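Local coordinates for protein probable alginate O-acetylase AlgJ (Pseudomonas putida, PDB 4O8V) that probably takes part, together with AlgI and AlgF, in the O-acetylation of alginate mannuronate residues, as an SGNH hydrolase-like acetyltransferase of the periplasm, at residues H52-R66 with F262-E276. Residues are numbered along the deposited sequence; the frame is centred on the assembly and turned at random.
Sequences HGSQLVLAIVPAKAR and FKNAAPQVVVWEFPE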
# COMPACT_ATOMS: atom_id res chain seq x y z
N HIS A 52 17.83 2.63 14.41
CA HIS A 52 17.61 1.39 15.13
C HIS A 52 18.12 0.19 14.35
O HIS A 52 17.89 -0.95 14.74
CB HIS A 52 16.11 1.21 15.43
CG HIS A 52 15.61 2.13 16.50
ND1 HIS A 52 15.60 3.50 16.35
CD2 HIS A 52 15.15 1.88 17.75
CE1 HIS A 52 15.13 4.06 17.46
NE2 HIS A 52 14.86 3.10 18.32
N GLY A 53 18.77 0.46 13.22
CA GLY A 53 19.33 -0.59 12.39
C GLY A 53 18.35 -1.26 11.45
O GLY A 53 18.61 -2.38 11.00
N SER A 54 17.21 -0.61 11.17
CA SER A 54 16.21 -1.11 10.23
C SER A 54 16.25 -0.37 8.89
O SER A 54 16.25 0.86 8.86
CB SER A 54 14.79 -0.98 10.80
OG SER A 54 14.62 -1.76 11.96
N GLN A 55 16.28 -1.13 7.80
CA GLN A 55 16.23 -0.57 6.45
C GLN A 55 14.79 -0.42 5.99
O GLN A 55 14.00 -1.38 6.01
CB GLN A 55 17.00 -1.43 5.45
CG GLN A 55 18.50 -1.45 5.66
CD GLN A 55 19.16 -0.12 5.31
OE1 GLN A 55 18.58 0.71 4.62
NE2 GLN A 55 20.38 0.07 5.79
N LEU A 56 14.44 0.79 5.55
CA LEU A 56 13.10 1.06 5.05
C LEU A 56 13.00 0.76 3.57
O LEU A 56 13.83 1.22 2.78
CB LEU A 56 12.72 2.51 5.28
CG LEU A 56 11.39 2.95 4.65
CD1 LEU A 56 10.20 2.11 5.17
CD2 LEU A 56 11.18 4.44 4.88
N VAL A 57 11.99 -0.01 3.20
CA VAL A 57 11.63 -0.18 1.80
C VAL A 57 10.20 0.33 1.64
O VAL A 57 9.22 -0.29 2.11
CB VAL A 57 11.74 -1.64 1.34
CG1 VAL A 57 11.34 -1.76 -0.15
CG2 VAL A 57 13.12 -2.20 1.57
N LEU A 58 10.08 1.51 1.03
CA LEU A 58 8.79 2.15 0.84
C LEU A 58 8.13 1.53 -0.37
O LEU A 58 8.77 1.41 -1.41
CB LEU A 58 8.96 3.66 0.66
CG LEU A 58 7.69 4.49 0.48
CD1 LEU A 58 6.79 4.41 1.73
CD2 LEU A 58 8.07 5.95 0.18
N ALA A 59 6.86 1.15 -0.23
CA ALA A 59 6.13 0.50 -1.33
C ALA A 59 4.99 1.41 -1.76
O ALA A 59 3.89 1.39 -1.18
CB ALA A 59 5.61 -0.85 -0.91
N ILE A 60 5.27 2.26 -2.75
CA ILE A 60 4.27 3.24 -3.21
C ILE A 60 3.29 2.52 -4.14
O ILE A 60 3.68 2.11 -5.23
CB ILE A 60 4.93 4.44 -3.95
CG1 ILE A 60 5.92 5.18 -3.03
CG2 ILE A 60 3.85 5.43 -4.47
CD1 ILE A 60 6.82 6.15 -3.82
N VAL A 61 2.04 2.35 -3.72
CA VAL A 61 1.06 1.65 -4.57
C VAL A 61 0.42 2.63 -5.54
O VAL A 61 -0.12 3.64 -5.15
CB VAL A 61 -0.05 0.99 -3.73
CG1 VAL A 61 -0.92 0.07 -4.63
CG2 VAL A 61 0.57 0.18 -2.59
N PRO A 62 0.51 2.33 -6.84
CA PRO A 62 -0.11 3.26 -7.79
C PRO A 62 -1.63 3.26 -7.65
O PRO A 62 -2.21 2.26 -7.22
CB PRO A 62 0.32 2.71 -9.15
CG PRO A 62 0.56 1.26 -8.92
CD PRO A 62 1.15 1.19 -7.51
N ALA A 63 -2.26 4.38 -8.02
CA ALA A 63 -3.71 4.51 -7.97
C ALA A 63 -4.36 3.54 -8.95
O ALA A 63 -3.83 3.31 -10.04
CB ALA A 63 -4.12 5.93 -8.29
N LYS A 64 -5.51 2.99 -8.58
CA LYS A 64 -6.22 2.12 -9.50
C LYS A 64 -6.58 2.91 -10.76
O LYS A 64 -6.52 2.38 -11.88
CB LYS A 64 -7.48 1.53 -8.86
CG LYS A 64 -8.18 0.51 -9.76
CD LYS A 64 -9.25 -0.26 -9.03
CE LYS A 64 -10.62 0.26 -9.37
NZ LYS A 64 -11.68 -0.60 -8.77
N ALA A 65 -6.92 4.19 -10.57
CA ALA A 65 -7.27 5.05 -11.71
C ALA A 65 -6.12 5.29 -12.67
O ALA A 65 -6.33 5.65 -13.82
CB ALA A 65 -7.80 6.38 -11.21
N ARG A 66 -4.89 5.13 -12.19
CA ARG A 66 -3.70 5.28 -13.03
C ARG A 66 -3.40 3.99 -13.78
O ARG A 66 -2.95 4.02 -14.92
CB ARG A 66 -2.48 5.69 -12.18
CG ARG A 66 -1.20 5.88 -12.98
CD ARG A 66 0.01 6.30 -12.11
NE ARG A 66 -0.29 7.38 -11.17
CZ ARG A 66 -0.43 8.67 -11.49
NH1 ARG A 66 -0.34 9.06 -12.77
NH2 ARG A 66 -0.68 9.57 -10.54
N PHE A 262 9.01 -2.96 18.09
CA PHE A 262 10.10 -2.26 17.42
C PHE A 262 11.25 -1.91 18.36
O PHE A 262 12.41 -2.11 18.02
CB PHE A 262 9.57 -0.99 16.77
CG PHE A 262 10.64 -0.17 16.13
CD1 PHE A 262 11.34 -0.67 15.04
CD2 PHE A 262 10.96 1.08 16.62
CE1 PHE A 262 12.34 0.07 14.45
CE2 PHE A 262 11.94 1.84 16.02
CZ PHE A 262 12.63 1.33 14.93
N LYS A 263 10.92 -1.35 19.53
CA LYS A 263 11.93 -0.90 20.48
C LYS A 263 12.79 -2.05 21.00
O LYS A 263 13.94 -1.84 21.36
CB LYS A 263 11.27 -0.18 21.67
CG LYS A 263 10.84 1.26 21.38
CD LYS A 263 10.05 1.86 22.54
CE LYS A 263 9.43 3.19 22.16
NZ LYS A 263 8.52 3.69 23.22
N ASN A 264 12.23 -3.25 21.04
CA ASN A 264 12.94 -4.38 21.66
C ASN A 264 13.52 -5.37 20.67
O ASN A 264 14.28 -6.26 21.05
CB ASN A 264 12.02 -5.11 22.62
CG ASN A 264 11.85 -4.38 23.93
OD1 ASN A 264 12.79 -3.78 24.44
ND2 ASN A 264 10.64 -4.41 24.48
N ALA A 265 13.18 -5.22 19.40
CA ALA A 265 13.63 -6.16 18.38
C ALA A 265 13.43 -5.56 17.00
O ALA A 265 12.58 -6.02 16.24
N ALA A 266 14.21 -4.53 16.69
CA ALA A 266 14.12 -3.90 15.38
C ALA A 266 14.48 -4.89 14.28
O ALA A 266 15.49 -5.58 14.36
CB ALA A 266 15.02 -2.67 15.31
N PRO A 267 13.64 -4.98 13.25
CA PRO A 267 13.85 -5.91 12.13
C PRO A 267 14.96 -5.43 11.21
O PRO A 267 15.34 -4.26 11.26
CB PRO A 267 12.49 -5.90 11.42
CG PRO A 267 11.96 -4.56 11.70
CD PRO A 267 12.39 -4.20 13.09
N GLN A 268 15.50 -6.32 10.38
CA GLN A 268 16.44 -5.88 9.35
C GLN A 268 15.78 -4.96 8.31
O GLN A 268 16.40 -3.99 7.86
CB GLN A 268 17.07 -7.08 8.65
CG GLN A 268 17.90 -7.92 9.61
CD GLN A 268 18.53 -9.11 8.95
OE1 GLN A 268 18.66 -9.16 7.74
NE2 GLN A 268 18.93 -10.09 9.75
N VAL A 269 14.54 -5.28 7.94
CA VAL A 269 13.82 -4.56 6.89
C VAL A 269 12.40 -4.25 7.32
O VAL A 269 11.71 -5.11 7.88
CB VAL A 269 13.79 -5.39 5.56
CG1 VAL A 269 12.86 -4.76 4.52
CG2 VAL A 269 15.18 -5.56 5.01
N VAL A 270 11.96 -3.02 7.07
CA VAL A 270 10.55 -2.67 7.21
C VAL A 270 9.99 -2.34 5.83
O VAL A 270 10.48 -1.44 5.15
CB VAL A 270 10.34 -1.48 8.16
CG1 VAL A 270 8.85 -1.07 8.17
CG2 VAL A 270 10.83 -1.82 9.56
N VAL A 271 8.97 -3.08 5.42
CA VAL A 271 8.28 -2.77 4.18
C VAL A 271 7.10 -1.88 4.55
O VAL A 271 6.26 -2.25 5.37
CB VAL A 271 7.78 -4.04 3.46
CG1 VAL A 271 6.88 -3.67 2.25
CG2 VAL A 271 8.93 -4.90 3.02
N TRP A 272 7.06 -0.68 3.96
CA TRP A 272 6.02 0.30 4.28
C TRP A 272 5.15 0.54 3.05
O TRP A 272 5.58 1.21 2.10
CB TRP A 272 6.65 1.61 4.73
CG TRP A 272 5.67 2.62 5.25
CD1 TRP A 272 4.33 2.44 5.46
CD2 TRP A 272 5.97 3.97 5.65
NE1 TRP A 272 3.77 3.59 5.96
CE2 TRP A 272 4.75 4.55 6.08
CE3 TRP A 272 7.13 4.74 5.67
CZ2 TRP A 272 4.67 5.87 6.55
CZ3 TRP A 272 7.06 6.05 6.13
CH2 TRP A 272 5.83 6.61 6.56
N GLU A 273 3.95 -0.01 3.08
CA GLU A 273 3.00 0.12 1.97
C GLU A 273 2.20 1.42 2.11
O GLU A 273 1.56 1.68 3.14
CB GLU A 273 2.11 -1.13 1.91
CG GLU A 273 0.87 -0.96 1.05
CD GLU A 273 -0.37 -0.65 1.87
OE1 GLU A 273 -0.64 -1.37 2.87
OE2 GLU A 273 -1.11 0.29 1.50
N PHE A 274 2.27 2.25 1.07
CA PHE A 274 1.82 3.64 1.12
C PHE A 274 1.20 3.97 -0.24
O PHE A 274 1.90 4.33 -1.19
CB PHE A 274 3.02 4.57 1.43
CG PHE A 274 2.63 5.95 1.92
CD1 PHE A 274 1.74 6.75 1.21
CD2 PHE A 274 3.18 6.47 3.11
CE1 PHE A 274 1.40 8.03 1.66
CE2 PHE A 274 2.83 7.74 3.58
CZ PHE A 274 1.93 8.52 2.86
N PRO A 275 -0.13 3.83 -0.37
CA PRO A 275 -0.76 4.10 -1.66
C PRO A 275 -0.63 5.59 -2.06
O PRO A 275 -0.71 6.46 -1.18
CB PRO A 275 -2.23 3.71 -1.43
CG PRO A 275 -2.18 2.73 -0.25
CD PRO A 275 -1.09 3.34 0.64
N GLU A 276 -0.45 5.87 -3.34
CA GLU A 276 -0.11 7.24 -3.75
C GLU A 276 -1.14 8.30 -3.35
O GLU A 276 -0.77 9.41 -2.99
CB GLU A 276 0.14 7.30 -5.26
CG GLU A 276 -1.09 7.07 -6.13
CD GLU A 276 -0.91 7.52 -7.58
OE1 GLU A 276 -1.08 8.73 -7.86
OE2 GLU A 276 -0.63 6.67 -8.44
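Glu276 OE2 accepts two hydrogen bonds, from Arg66 NE at 2.8 Å and from the backbone N of Ala63, also 2.8 Å away. The two donors differ in approach: Arg66 NE meets the syn lone pair of Glu276 OE2, whereas Ala63 N comes from above the carboxylate plane. Arg66 NH2 meets Glu276 OE1 at 2.8 Å, and the guanidinium and carboxylate planes differ by only 3°, evidence of a bidentate, side-on salt bridge. A bend in the arginine chain (chi3 -46°) turns that edge onto the acid. Glu276 N bonds Val61 O, so backbone and side chain of one residue both hold the loop at Pro62 and Ala63 that precedes the helix, with Ala63 at its N-cap position.

Upstream, strands 55-61 and 269-275 run parallel at 25°, joined by bonds such as Ala59 N to Trp272 O (2.7 Å). On one face, Leu58 CD1 approaches the Trp272 ring obliquely, 4.0 Å from Trp272 CE3, and touches Phe274 CB; helix 31-51 covers this face. On the other, Val57 CG2 packs on Val269 CG1 (3.9 Å), and Glu273 bonds Thr217 and Ser220 beside the putative nucleophile Ser218. At the far end, Ser54 OG donates to Pro267 O (2.7 Å) on a lone pair.

Strand 55-61 is thus secured to the SGNH-like parallel sheet, and the buried carboxylate of Glu276 would probably stay ionised, its charge balanced by Arg66.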